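Local coordinates for protein SPT6 (Antonospora locustae, PDB 2XP1) that acts in transcription elongation and, through its C-terminal tandem SH2 domains, interacts with RNA polymerase II, at residues 24-29 / 56-61; 12-17 / 79-84; 96-101 / 127-132. One frame throughout, in Å; residues are numbered along the deposited sequence.

In the fold
Helix 80-100 serves contact 2 at its N-terminal end and contact 3 at its C-terminal end, their centres about 27 Å apart on opposite sides of the chain's centre. In contact 1, helix 22-31 lies against strand 57-65 of the six-stranded sheet; it is nested along the sequence inside the loop closed by contact 2, with centres about 17 Å apart. Contact 3 follows in series and packs the shared helix on strand 124-129 of the five-stranded sheet. Contacts 1 and 3 lie about 16 Å apart between centres yet touch, through a salt bridge from Asp56 to Arg131 and packing of Val57 on Arg131. These links are consistent with tandem SH2 folds held as one unit.

Contact 1 of 3, residues 24-29 / 56-61; sequences ESENYL and DVFVHM
His60 NE2 donates a hydrogen bond of 3.0 Å to Glu26 OE2, with an N-H...O angle of 154°. It links helix 22-31 to strand 57-65 of the six-stranded sheet, probably one of the tandem SH2 folds, where the histidine stands beside Arg39 of strand 36-40, probably the arginine of the FLVR motif that lines the phosphotyrosine pocket in SH2 domains. The carboxylate oxygen uses its anti lone pair, the one turned away from OE1, and approaches the edge of the imidazole somewhat tilted from the ring plane. The second ring nitrogen, ND1, is hydrogen-bonded to Arg39 NH2. Two partners thus fix the ring's rotation, and the pattern is consistent with a neutral imidazole protonated at NE2. A sulfate, distinct from the one held by Ser130 and probably from the crystallisation liquor, lies about 5 Å from the His60 side chain, consistent with a nearby anion pocket.

The same glutamate also covers the Phe58 ring. Glu26 CB sits over the centre of the Phe58 ring, 3.9 Å from its centroid, as a CH-pi contact. With CG beside the backbone N (chi1 -60°) and the chain extended thereafter, the side chain runs across the ring toward His60. The carboxylate plane is inclined by 24° to the phenyl plane, and Glu26 CD comes within 3.5 Å of Phe58 CD1.

Leu29, further along the helix, runs alongside the phenyl group, pointing the other way; its other neighbours include Leu37 and Val50 of the sheet. The segment axes approach to 9.9 Å, a spacing bridged by these side chains. Leu29 meets Phe58 at two points: CB stands 3.6 Å from CE2 of the ring, and CD1 lies 3.9 Å from CD2.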
loop_
_atom_site.group_PDB
_atom_site.type_symbol
_atom_site.label_atom_id
_atom_site.label_comp_id
_atom_site.label_asym_id
_atom_site.label_seq_id
_atom_site.Cartn_x
_atom_site.Cartn_y
_atom_site.Cartn_z
ATOM N N GLU A 24 -6.299 -0.524 -30.616
ATOM C CA GLU A 24 -5.112 -1.165 -31.170
ATOM C C GLU A 24 -4.315 -1.931 -30.109
ATOM O O GLU A 24 -3.817 -3.038 -30.391
ATOM C CB GLU A 24 -4.227 -0.150 -31.909
ATOM C CG GLU A 24 -4.852 0.334 -33.215
ATOM C CD GLU A 24 -4.367 1.728 -33.660
ATOM O OE1 GLU A 24 -3.625 2.398 -32.904
ATOM O OE2 GLU A 24 -4.763 2.160 -34.774
ATOM N N SER A 25 -4.236 -1.372 -28.895
ATOM C CA SER A 25 -3.526 -2.017 -27.766
ATOM C C SER A 25 -4.179 -3.316 -27.373
ATOM O O SER A 25 -3.517 -4.332 -27.219
ATOM C CB SER A 25 -3.556 -1.119 -26.553
ATOM O OG SER A 25 -2.903 0.073 -26.906
ATOM N N GLU A 26 -5.493 -3.256 -27.208
ATOM C CA GLU A 26 -6.252 -4.392 -26.777
ATOM C C GLU A 26 -6.243 -5.400 -27.906
ATOM O O GLU A 26 -5.978 -6.569 -27.680
ATOM C CB GLU A 26 -7.657 -3.967 -26.392
ATOM C CG GLU A 26 -7.658 -2.952 -25.259
ATOM C CD GLU A 26 -9.020 -2.781 -24.617
ATOM O OE1 GLU A 26 -10.018 -3.223 -25.237
ATOM O OE2 GLU A 26 -9.095 -2.192 -23.496
ATOM N N ASN A 27 -6.462 -4.940 -29.129
ATOM C CA ASN A 27 -6.309 -5.820 -30.303
ATOM C C ASN A 27 -4.993 -6.547 -30.318
ATOM O O ASN A 27 -4.953 -7.779 -30.427
ATOM C CB ASN A 27 -6.451 -5.061 -31.609
ATOM C CG ASN A 27 -7.712 -5.404 -32.311
ATOM O OD1 ASN A 27 -8.559 -6.098 -31.754
ATOM N ND2 ASN A 27 -7.855 -4.948 -33.545
ATOM N N TYR A 28 -3.916 -5.770 -30.215
ATOM C CA TYR A 28 -2.595 -6.319 -30.274
ATOM C C TYR A 28 -2.402 -7.298 -29.138
ATOM O O TYR A 28 -1.827 -8.364 -29.341
ATOM C CB TYR A 28 -1.564 -5.214 -30.197
ATOM C CG TYR A 28 -0.158 -5.725 -30.031
ATOM C CD1 TYR A 28 0.613 -6.123 -31.148
ATOM C CD2 TYR A 28 0.410 -5.816 -28.768
ATOM C CE1 TYR A 28 1.922 -6.592 -30.984
ATOM C CE2 TYR A 28 1.705 -6.279 -28.588
ATOM C CZ TYR A 28 2.461 -6.656 -29.699
ATOM O OH TYR A 28 3.733 -7.108 -29.483
ATOM N N LEU A 29 -2.882 -6.947 -27.951
ATOM C CA LEU A 29 -2.759 -7.843 -26.822
ATOM C C LEU A 29 -3.662 -9.078 -26.964
ATOM O O LEU A 29 -3.319 -10.148 -26.460
ATOM C CB LEU A 29 -3.018 -7.112 -25.489
ATOM C CG LEU A 29 -2.047 -5.999 -25.034
ATOM C CD1 LEU A 29 -2.467 -5.320 -23.738
ATOM C CD2 LEU A 29 -0.619 -6.504 -24.868
ATOM N N ASP A 56 -10.729 -10.425 -22.707
ATOM C CA ASP A 56 -11.541 -9.237 -22.873
ATOM C C ASP A 56 -11.462 -8.353 -21.654
ATOM O O ASP A 56 -12.317 -7.499 -21.475
ATOM C CB ASP A 56 -13.002 -9.597 -23.161
ATOM C CG ASP A 56 -13.676 -10.267 -21.991
ATOM O OD1 ASP A 56 -12.966 -10.871 -21.150
ATOM O OD2 ASP A 56 -14.920 -10.204 -21.922
ATOM N N VAL A 57 -10.442 -8.535 -20.816
ATOM C CA VAL A 57 -10.238 -7.629 -19.672
ATOM C C VAL A 57 -8.909 -6.928 -19.751
ATOM O O VAL A 57 -7.854 -7.558 -19.658
ATOM C CB VAL A 57 -10.380 -8.341 -18.333
ATOM C CG1 VAL A 57 -10.265 -7.324 -17.183
ATOM C CG2 VAL A 57 -11.731 -9.096 -18.273
ATOM N N PHE A 58 -8.950 -5.617 -19.914
ATOM C CA PHE A 58 -7.713 -4.854 -19.987
ATOM C C PHE A 58 -7.650 -3.744 -18.936
ATOM O O PHE A 58 -8.633 -3.045 -18.710
ATOM C CB PHE A 58 -7.507 -4.323 -21.409
ATOM C CG PHE A 58 -7.443 -5.411 -22.432
ATOM C CD1 PHE A 58 -8.598 -5.866 -23.042
ATOM C CD2 PHE A 58 -6.231 -6.011 -22.764
ATOM C CE1 PHE A 58 -8.558 -6.902 -23.967
ATOM C CE2 PHE A 58 -6.185 -7.058 -23.682
ATOM C CZ PHE A 58 -7.344 -7.495 -24.290
ATOM N N VAL A 59 -6.505 -3.593 -18.281
ATOM C CA VAL A 59 -6.368 -2.523 -17.330
ATOM C C VAL A 59 -5.414 -1.494 -17.924
ATOM O O VAL A 59 -4.299 -1.846 -18.360
ATOM C CB VAL A 59 -5.817 -3.061 -16.014
ATOM C CG1 VAL A 59 -5.359 -1.949 -15.145
ATOM C CG2 VAL A 59 -6.910 -3.844 -15.291
ATOM N N HIS A 60 -5.870 -0.241 -17.962
ATOM C CA HIS A 60 -5.116 0.902 -18.458
ATOM C C HIS A 60 -4.725 1.805 -17.294
ATOM O O HIS A 60 -5.616 2.401 -16.670
ATOM C CB HIS A 60 -6.035 1.670 -19.399
ATOM C CG HIS A 60 -6.363 0.906 -20.642
ATOM N ND1 HIS A 60 -5.836 1.226 -21.869
ATOM C CD2 HIS A 60 -7.095 -0.216 -20.828
ATOM C CE1 HIS A 60 -6.273 0.366 -22.774
ATOM N NE2 HIS A 60 -7.043 -0.520 -22.168
ATOM N N MET A 61 -3.426 1.933 -17.003
ATOM C CA MET A 61 -2.975 2.816 -15.931
ATOM C C MET A 61 -2.120 3.978 -16.407
ATOM O O MET A 61 -1.060 3.758 -16.939
ATOM C CB MET A 61 -2.153 2.027 -14.925
ATOM C CG MET A 61 -2.972 1.034 -14.182
ATOM S SD MET A 61 -1.879 0.126 -13.118
ATOM C CE MET A 61 -2.478 -1.492 -13.478
#

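Contact 2 of 3, residues 12-17 / 79-84; sequences YKHPLF and DIDEVI
His14 joins Asp81 by a histidine-carboxylate hydrogen bond, fastening the loop ahead of strand 17-18 to the first turn of helix 80-100, probably within one of the tandem SH2 folds. His14 NE2 donates to Asp81 OD1 at 3.0 Å, nearly straight at 167°. The histidine holds CG opposite its own amide nitrogen (chi1 -164°), which carries the ring toward the helix. OD1 lies in the imidazole plane, while the carboxylate itself stands steeply to the ring, 79° between planes.

A second polar bond fixes the ring from the loop side: Leu16 N donates to His14 ND1 over 3.0 Å, approaching from well out of the ring plane. The type I turn from His14 to Phe17 brings that amide back to the histidine. At the helix start, Asp79 is the N-cap, its OD1 accepting from Glu82 N at 2.8 Å.

Apolar contacts complete the joint. Ile80 CG2 sits over the centre of the His14 imidazole, 3.6 Å from the centroid, in a CH-pi contact, and Pro15 CD covers the opposite face toward its rim. Strand 36-40 adds Ile38 against Ile80 and Phe36 against both Leu16 and Ile84. Those last two side chains meet tip to tip, Leu16 CD1 to Ile84 CD1 at 3.6 Å.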
loop_
_atom_site.group_PDB
_atom_site.type_symbol
_atom_site.label_atom_id
_atom_site.label_comp_id
_atom_site.label_asym_id
_atom_site.label_seq_id
_atom_site.Cartn_x
_atom_site.Cartn_y
_atom_site.Cartn_z
ATOM N N TYR A 12 8.888 7.768 -25.394
ATOM C CA TYR A 12 8.852 7.383 -26.826
ATOM C C TYR A 12 10.041 6.514 -27.171
ATOM O O TYR A 12 9.922 5.568 -27.905
ATOM C CB TYR A 12 8.823 8.607 -27.748
ATOM C CG TYR A 12 7.430 9.223 -28.001
ATOM C CD1 TYR A 12 6.408 9.116 -27.066
ATOM C CD2 TYR A 12 7.171 9.936 -29.164
ATOM C CE1 TYR A 12 5.153 9.684 -27.282
ATOM C CE2 TYR A 12 5.909 10.511 -29.401
ATOM C CZ TYR A 12 4.909 10.377 -28.461
ATOM O OH TYR A 12 3.666 10.956 -28.689
ATOM N N LYS A 13 11.177 6.806 -26.568
ATOM C CA LYS A 13 12.422 6.066 -26.805
ATOM C C LYS A 13 12.429 4.670 -26.128
ATOM O O LYS A 13 13.326 3.852 -26.378
ATOM C CB LYS A 13 13.641 6.907 -26.336
ATOM C CG LYS A 13 13.715 8.337 -26.924
ATOM C CD LYS A 13 15.010 9.127 -26.500
ATOM C CE LYS A 13 15.214 10.367 -27.424
ATOM N NZ LYS A 13 16.346 11.338 -27.093
ATOM N N HIS A 14 11.444 4.406 -25.267
ATOM C CA HIS A 14 11.441 3.145 -24.550
ATOM C C HIS A 14 10.931 1.987 -25.417
ATOM O O HIS A 14 9.935 2.139 -26.116
ATOM C CB HIS A 14 10.647 3.210 -23.266
ATOM C CG HIS A 14 10.950 2.071 -22.355
ATOM N ND1 HIS A 14 10.212 0.909 -22.350
ATOM C CD2 HIS A 14 11.951 1.887 -21.463
ATOM C CE1 HIS A 14 10.722 0.072 -21.467
ATOM N NE2 HIS A 14 11.785 0.637 -20.919
ATOM N N PRO A 15 11.600 0.828 -25.344
ATOM C CA PRO A 15 11.244 -0.351 -26.161
ATOM C C PRO A 15 9.852 -0.918 -25.884
ATOM O O PRO A 15 9.264 -1.597 -26.750
ATOM C CB PRO A 15 12.330 -1.388 -25.815
ATOM C CG PRO A 15 13.147 -0.792 -24.653
ATOM C CD PRO A 15 12.955 0.709 -24.758
ATOM N N LEU A 16 9.297 -0.648 -24.709
ATOM C CA LEU A 16 7.973 -1.179 -24.460
ATOM C C LEU A 16 6.896 -0.280 -24.960
ATOM O O LEU A 16 5.743 -0.671 -24.994
ATOM C CB LEU A 16 7.769 -1.499 -22.992
ATOM C CG LEU A 16 8.493 -2.815 -22.685
ATOM C CD1 LEU A 16 9.112 -2.672 -21.342
ATOM C CD2 LEU A 16 7.585 -3.997 -22.708
ATOM N N PHE A 17 7.271 0.942 -25.344
ATOM C CA PHE A 17 6.313 1.911 -25.849
ATOM C C PHE A 17 5.838 1.531 -27.246
ATOM O O PHE A 17 6.653 1.361 -28.163
ATOM C CB PHE A 17 6.911 3.314 -25.864
ATOM C CG PHE A 17 5.996 4.346 -26.467
ATOM C CD1 PHE A 17 4.995 4.956 -25.683
ATOM C CD2 PHE A 17 6.130 4.721 -27.787
ATOM C CE1 PHE A 17 4.116 5.900 -26.245
ATOM C CE2 PHE A 17 5.264 5.662 -28.340
ATOM C CZ PHE A 17 4.248 6.241 -27.553
ATOM N N ASP A 79 12.326 5.354 -13.324
ATOM C CA ASP A 79 12.220 5.209 -14.778
ATOM C C ASP A 79 11.114 4.233 -15.153
ATOM O O ASP A 79 10.468 3.674 -14.277
ATOM C CB ASP A 79 13.557 4.756 -15.410
ATOM C CG ASP A 79 14.254 3.635 -14.629
ATOM O OD1 ASP A 79 13.653 2.598 -14.283
ATOM O OD2 ASP A 79 15.460 3.800 -14.357
ATOM N N ILE A 80 10.893 4.010 -16.443
ATOM C CA ILE A 80 9.866 3.052 -16.849
ATOM C C ILE A 80 10.195 1.618 -16.418
ATOM O O ILE A 80 9.313 0.906 -15.921
ATOM C CB ILE A 80 9.490 3.198 -18.322
ATOM C CG1 ILE A 80 8.398 4.248 -18.480
ATOM C CG2 ILE A 80 8.927 1.906 -18.914
ATOM C CD1 ILE A 80 8.418 4.849 -19.824
ATOM N N ASP A 81 11.457 1.204 -16.583
ATOM C CA ASP A 81 11.917 -0.129 -16.135
ATOM C C ASP A 81 11.508 -0.387 -14.695
ATOM O O ASP A 81 11.063 -1.476 -14.378
ATOM C CB ASP A 81 13.457 -0.245 -16.200
ATOM C CG ASP A 81 13.984 -0.519 -17.602
ATOM O OD1 ASP A 81 13.198 -0.531 -18.567
ATOM O OD2 ASP A 81 15.216 -0.709 -17.718
ATOM N N GLU A 82 11.707 0.602 -13.815
ATOM C CA GLU A 82 11.269 0.484 -12.419
ATOM C C GLU A 82 9.747 0.327 -12.308
ATOM O O GLU A 82 9.303 -0.457 -11.497
ATOM C CB GLU A 82 11.806 1.605 -11.499
ATOM C CG GLU A 82 11.651 1.285 -9.975
ATOM C CD GLU A 82 12.124 2.395 -9.022
ATOM O OE1 GLU A 82 12.015 3.583 -9.345
ATOM O OE2 GLU A 82 12.614 2.086 -7.921
ATOM N N VAL A 83 8.942 1.024 -13.115
ATOM C CA VAL A 83 7.464 0.769 -13.130
ATOM C C VAL A 83 7.221 -0.719 -13.382
ATOM O O VAL A 83 6.445 -1.379 -12.671
ATOM C CB VAL A 83 6.714 1.611 -14.214
ATOM C CG1 VAL A 83 5.272 1.207 -14.348
ATOM C CG2 VAL A 83 6.802 3.059 -13.913
ATOM N N ILE A 84 7.913 -1.273 -14.374
ATOM C CA ILE A 84 7.724 -2.681 -14.715
ATOM C C ILE A 84 8.128 -3.692 -13.630
ATOM O O ILE A 84 7.347 -4.617 -13.317
ATOM C CB ILE A 84 8.352 -2.973 -16.067
ATOM C CG1 ILE A 84 7.499 -2.270 -17.122
ATOM C CG2 ILE A 84 8.337 -4.487 -16.358
ATOM C CD1 ILE A 84 8.282 -1.572 -18.055
#

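Contact 3 of 3, residues 96-101 / 127-132; sequences KSIKAH and FYFSRK. With SO4 (sulfate ion), chain C.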
loop_
_atom_site.group_PDB
_atom_site.type_symbol
_atom_site.label_atom_id
_atom_site.label_comp_id
_atom_site.label_asym_id
_atom_site.label_seq_id
_atom_site.Cartn_x
_atom_site.Cartn_y
_atom_site.Cartn_z
ATOM N N LYS A 96 -1.112 -14.672 -12.429
ATOM C CA LYS A 96 -0.808 -16.094 -12.684
ATOM C C LYS A 96 -1.427 -17.023 -11.626
ATOM O O LYS A 96 -2.051 -18.027 -11.975
ATOM C CB LYS A 96 0.711 -16.377 -12.884
ATOM C CG LYS A 96 1.104 -17.890 -12.849
ATOM C CD LYS A 96 2.590 -18.164 -13.180
ATOM C CE LYS A 96 3.000 -19.569 -12.724
ATOM N NZ LYS A 96 3.100 -20.580 -13.832
ATOM N N SER A 97 -1.257 -16.664 -10.347
ATOM C CA SER A 97 -1.765 -17.475 -9.208
ATOM C C SER A 97 -3.260 -17.550 -9.258
ATOM O O SER A 97 -3.838 -18.615 -9.094
ATOM C CB SER A 97 -1.373 -16.852 -7.856
ATOM O OG SER A 97 0.039 -16.721 -7.730
ATOM N N ILE A 98 -3.872 -16.392 -9.490
ATOM C CA ILE A 98 -5.310 -16.245 -9.495
ATOM C C ILE A 98 -5.878 -17.271 -10.465
ATOM O O ILE A 98 -6.745 -18.060 -10.084
ATOM C CB ILE A 98 -5.724 -14.788 -9.861
ATOM C CG1 ILE A 98 -5.555 -13.866 -8.647
ATOM C CG2 ILE A 98 -7.124 -14.717 -10.427
ATOM C CD1 ILE A 98 -5.547 -12.339 -8.981
ATOM N N LYS A 99 -5.369 -17.292 -11.693
ATOM C CA LYS A 99 -5.953 -18.156 -12.735
ATOM C C LYS A 99 -5.571 -19.606 -12.584
ATOM O O LYS A 99 -6.174 -20.484 -13.205
ATOM C CB LYS A 99 -5.588 -17.661 -14.129
ATOM C CG LYS A 99 -5.924 -16.198 -14.334
ATOM C CD LYS A 99 -6.023 -15.921 -15.796
ATOM C CE LYS A 99 -5.316 -14.632 -16.154
ATOM N NZ LYS A 99 -5.257 -14.605 -17.651
ATOM N N ALA A 100 -4.564 -19.857 -11.758
ATOM C CA ALA A 100 -4.201 -21.230 -11.401
ATOM C C ALA A 100 -5.185 -21.803 -10.382
ATOM O O ALA A 100 -5.403 -23.020 -10.328
ATOM C CB ALA A 100 -2.764 -21.308 -10.866
ATOM N N HIS A 101 -5.817 -20.936 -9.600
ATOM C CA HIS A 101 -6.587 -21.422 -8.459
ATOM C C HIS A 101 -7.684 -22.382 -8.867
ATOM O O HIS A 101 -8.369 -22.160 -9.882
ATOM C CB HIS A 101 -7.180 -20.287 -7.650
ATOM C CG HIS A 101 -7.489 -20.672 -6.242
ATOM N ND1 HIS A 101 -8.764 -20.977 -5.822
ATOM C CD2 HIS A 101 -6.680 -20.841 -5.166
ATOM C CE1 HIS A 101 -8.731 -21.306 -4.543
ATOM N NE2 HIS A 101 -7.479 -21.227 -4.120
ATOM N N PHE A 127 -14.529 -17.598 -8.385
ATOM C CA PHE A 127 -13.830 -16.334 -8.672
ATOM C C PHE A 127 -13.736 -16.145 -10.172
ATOM O O PHE A 127 -13.479 -17.087 -10.880
ATOM C CB PHE A 127 -12.399 -16.313 -8.128
ATOM C CG PHE A 127 -12.302 -16.353 -6.656
ATOM C CD1 PHE A 127 -12.325 -17.580 -5.977
ATOM C CD2 PHE A 127 -12.125 -15.178 -5.938
ATOM C CE1 PHE A 127 -12.221 -17.649 -4.599
ATOM C CE2 PHE A 127 -12.014 -15.201 -4.552
ATOM C CZ PHE A 127 -12.057 -16.469 -3.857
ATOM N N TYR A 128 -13.932 -14.906 -10.624
ATOM C CA TYR A 128 -13.750 -14.516 -12.010
ATOM C C TYR A 128 -13.418 -13.032 -12.088
ATOM O O TYR A 128 -13.773 -12.273 -11.197
ATOM C CB TYR A 128 -14.984 -14.848 -12.832
ATOM C CG TYR A 128 -16.325 -14.379 -12.277
ATOM C CD1 TYR A 128 -16.871 -13.143 -12.663
ATOM C CD2 TYR A 128 -17.067 -15.187 -11.409
ATOM C CE1 TYR A 128 -18.100 -12.719 -12.186
ATOM C CE2 TYR A 128 -18.304 -14.769 -10.922
ATOM C CZ TYR A 128 -18.803 -13.534 -11.319
ATOM O OH TYR A 128 -20.014 -13.107 -10.850
ATOM N N PHE A 129 -12.702 -12.619 -13.128
ATOM C CA PHE A 129 -12.350 -11.207 -13.265
ATOM C C PHE A 129 -13.574 -10.454 -13.644
ATOM O O PHE A 129 -14.387 -10.965 -14.396
ATOM C CB PHE A 129 -11.288 -10.997 -14.337
ATOM C CG PHE A 129 -9.933 -11.385 -13.875
ATOM C CD1 PHE A 129 -9.275 -12.432 -14.455
ATOM C CD2 PHE A 129 -9.342 -10.738 -12.817
ATOM C CE1 PHE A 129 -8.027 -12.802 -14.021
ATOM C CE2 PHE A 129 -8.117 -11.136 -12.363
ATOM C CZ PHE A 129 -7.460 -12.187 -12.980
ATOM N N SER A 130 -13.672 -9.243 -13.106
ATOM C CA SER A 130 -14.764 -8.310 -13.403
ATOM C C SER A 130 -14.547 -7.690 -14.765
ATOM O O SER A 130 -13.434 -7.238 -15.072
ATOM C CB SER A 130 -14.792 -7.151 -12.368
ATOM O OG SER A 130 -15.835 -6.209 -12.688
ATOM N N ARG A 131 -15.628 -7.633 -15.549
ATOM C CA ARG A 131 -15.666 -6.902 -16.823
ATOM C C ARG A 131 -16.217 -5.469 -16.626
ATOM O O ARG A 131 -15.855 -4.545 -17.375
ATOM C CB ARG A 131 -16.498 -7.672 -17.861
ATOM C CG ARG A 131 -15.749 -8.811 -18.562
ATOM C CD ARG A 131 -15.426 -10.021 -17.640
ATOM N NE ARG A 131 -14.725 -11.064 -18.394
ATOM C CZ ARG A 131 -14.054 -12.106 -17.896
ATOM N NH1 ARG A 131 -13.955 -12.359 -16.583
ATOM N NH2 ARG A 131 -13.467 -12.921 -18.761
ATOM N N LYS A 132 -17.079 -5.290 -15.624
ATOM C CA LYS A 132 -17.610 -3.973 -15.282
ATOM C C LYS A 132 -16.514 -3.104 -14.698
ATOM O O LYS A 132 -16.494 -1.889 -14.933
ATOM C CB LYS A 132 -18.792 -4.086 -14.309
ATOM C CG LYS A 132 -19.878 -5.044 -14.756
ATOM C CD LYS A 132 -21.232 -4.744 -14.075
ATOM C CE LYS A 132 -22.318 -5.772 -14.460
ATOM N NZ LYS A 132 -23.733 -5.305 -14.275
HETATM S S SO4 C . -18.807 -7.942 -12.947
HETATM O O1 SO4 C . -20.274 -7.948 -12.969
HETATM O O2 SO4 C . -18.312 -7.851 -14.328
HETATM O O3 SO4 C . -18.298 -9.170 -12.348
HETATM O O4 SO4 C . -18.347 -6.814 -12.151
#
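The chi1 of Ile98 (-78°) sets methyl CG2 opposite the amide nitrogen, and Phe129 swings its ring beside its own nitrogen (chi1 -76°), which brings the methyl to the CZ corner of the ring: Ile98 CG2 lies 3.6 Å from Phe129 CZ. The two side chains cross obliquely. Lys99 comes to the ring edge at about a right angle, its aliphatic part bent at chi3 (-136°), with CE 3.9 Å from Phe129 CE1; its NZ is hydrogen-bonded to Phe53 O. This contact packs the C-terminal end of helix 80-100 on the five-stranded sheet, probably that of one SH2 fold.

Beyond Phe129 the chain leaves the strand and forms an anion site. Ser130 OG donates to sulfate O4 at 2.6 Å, while the backbone amides Arg131 N and Lys132 N both reach O2, Arg131 N at 3.0 Å. Tyr150 OH and Thr138 OG1 add further bonds. The ion is probably from the crystallisation liquor, but the site is consistent with the phosphate-binding loop of SH2 folds. Arg131 folds back instead, NH1 donating to Phe129 O at 2.6 Å, in the guanidinium plane, and NH2 forming a salt bridge with Asp56.

Phe129 also meets Phe53 edge to face. Around the contact, Val153 of strand 146-153 touches Ile98, and helix 167-175 packs on the neighbouring Phe127 of strand 124-129.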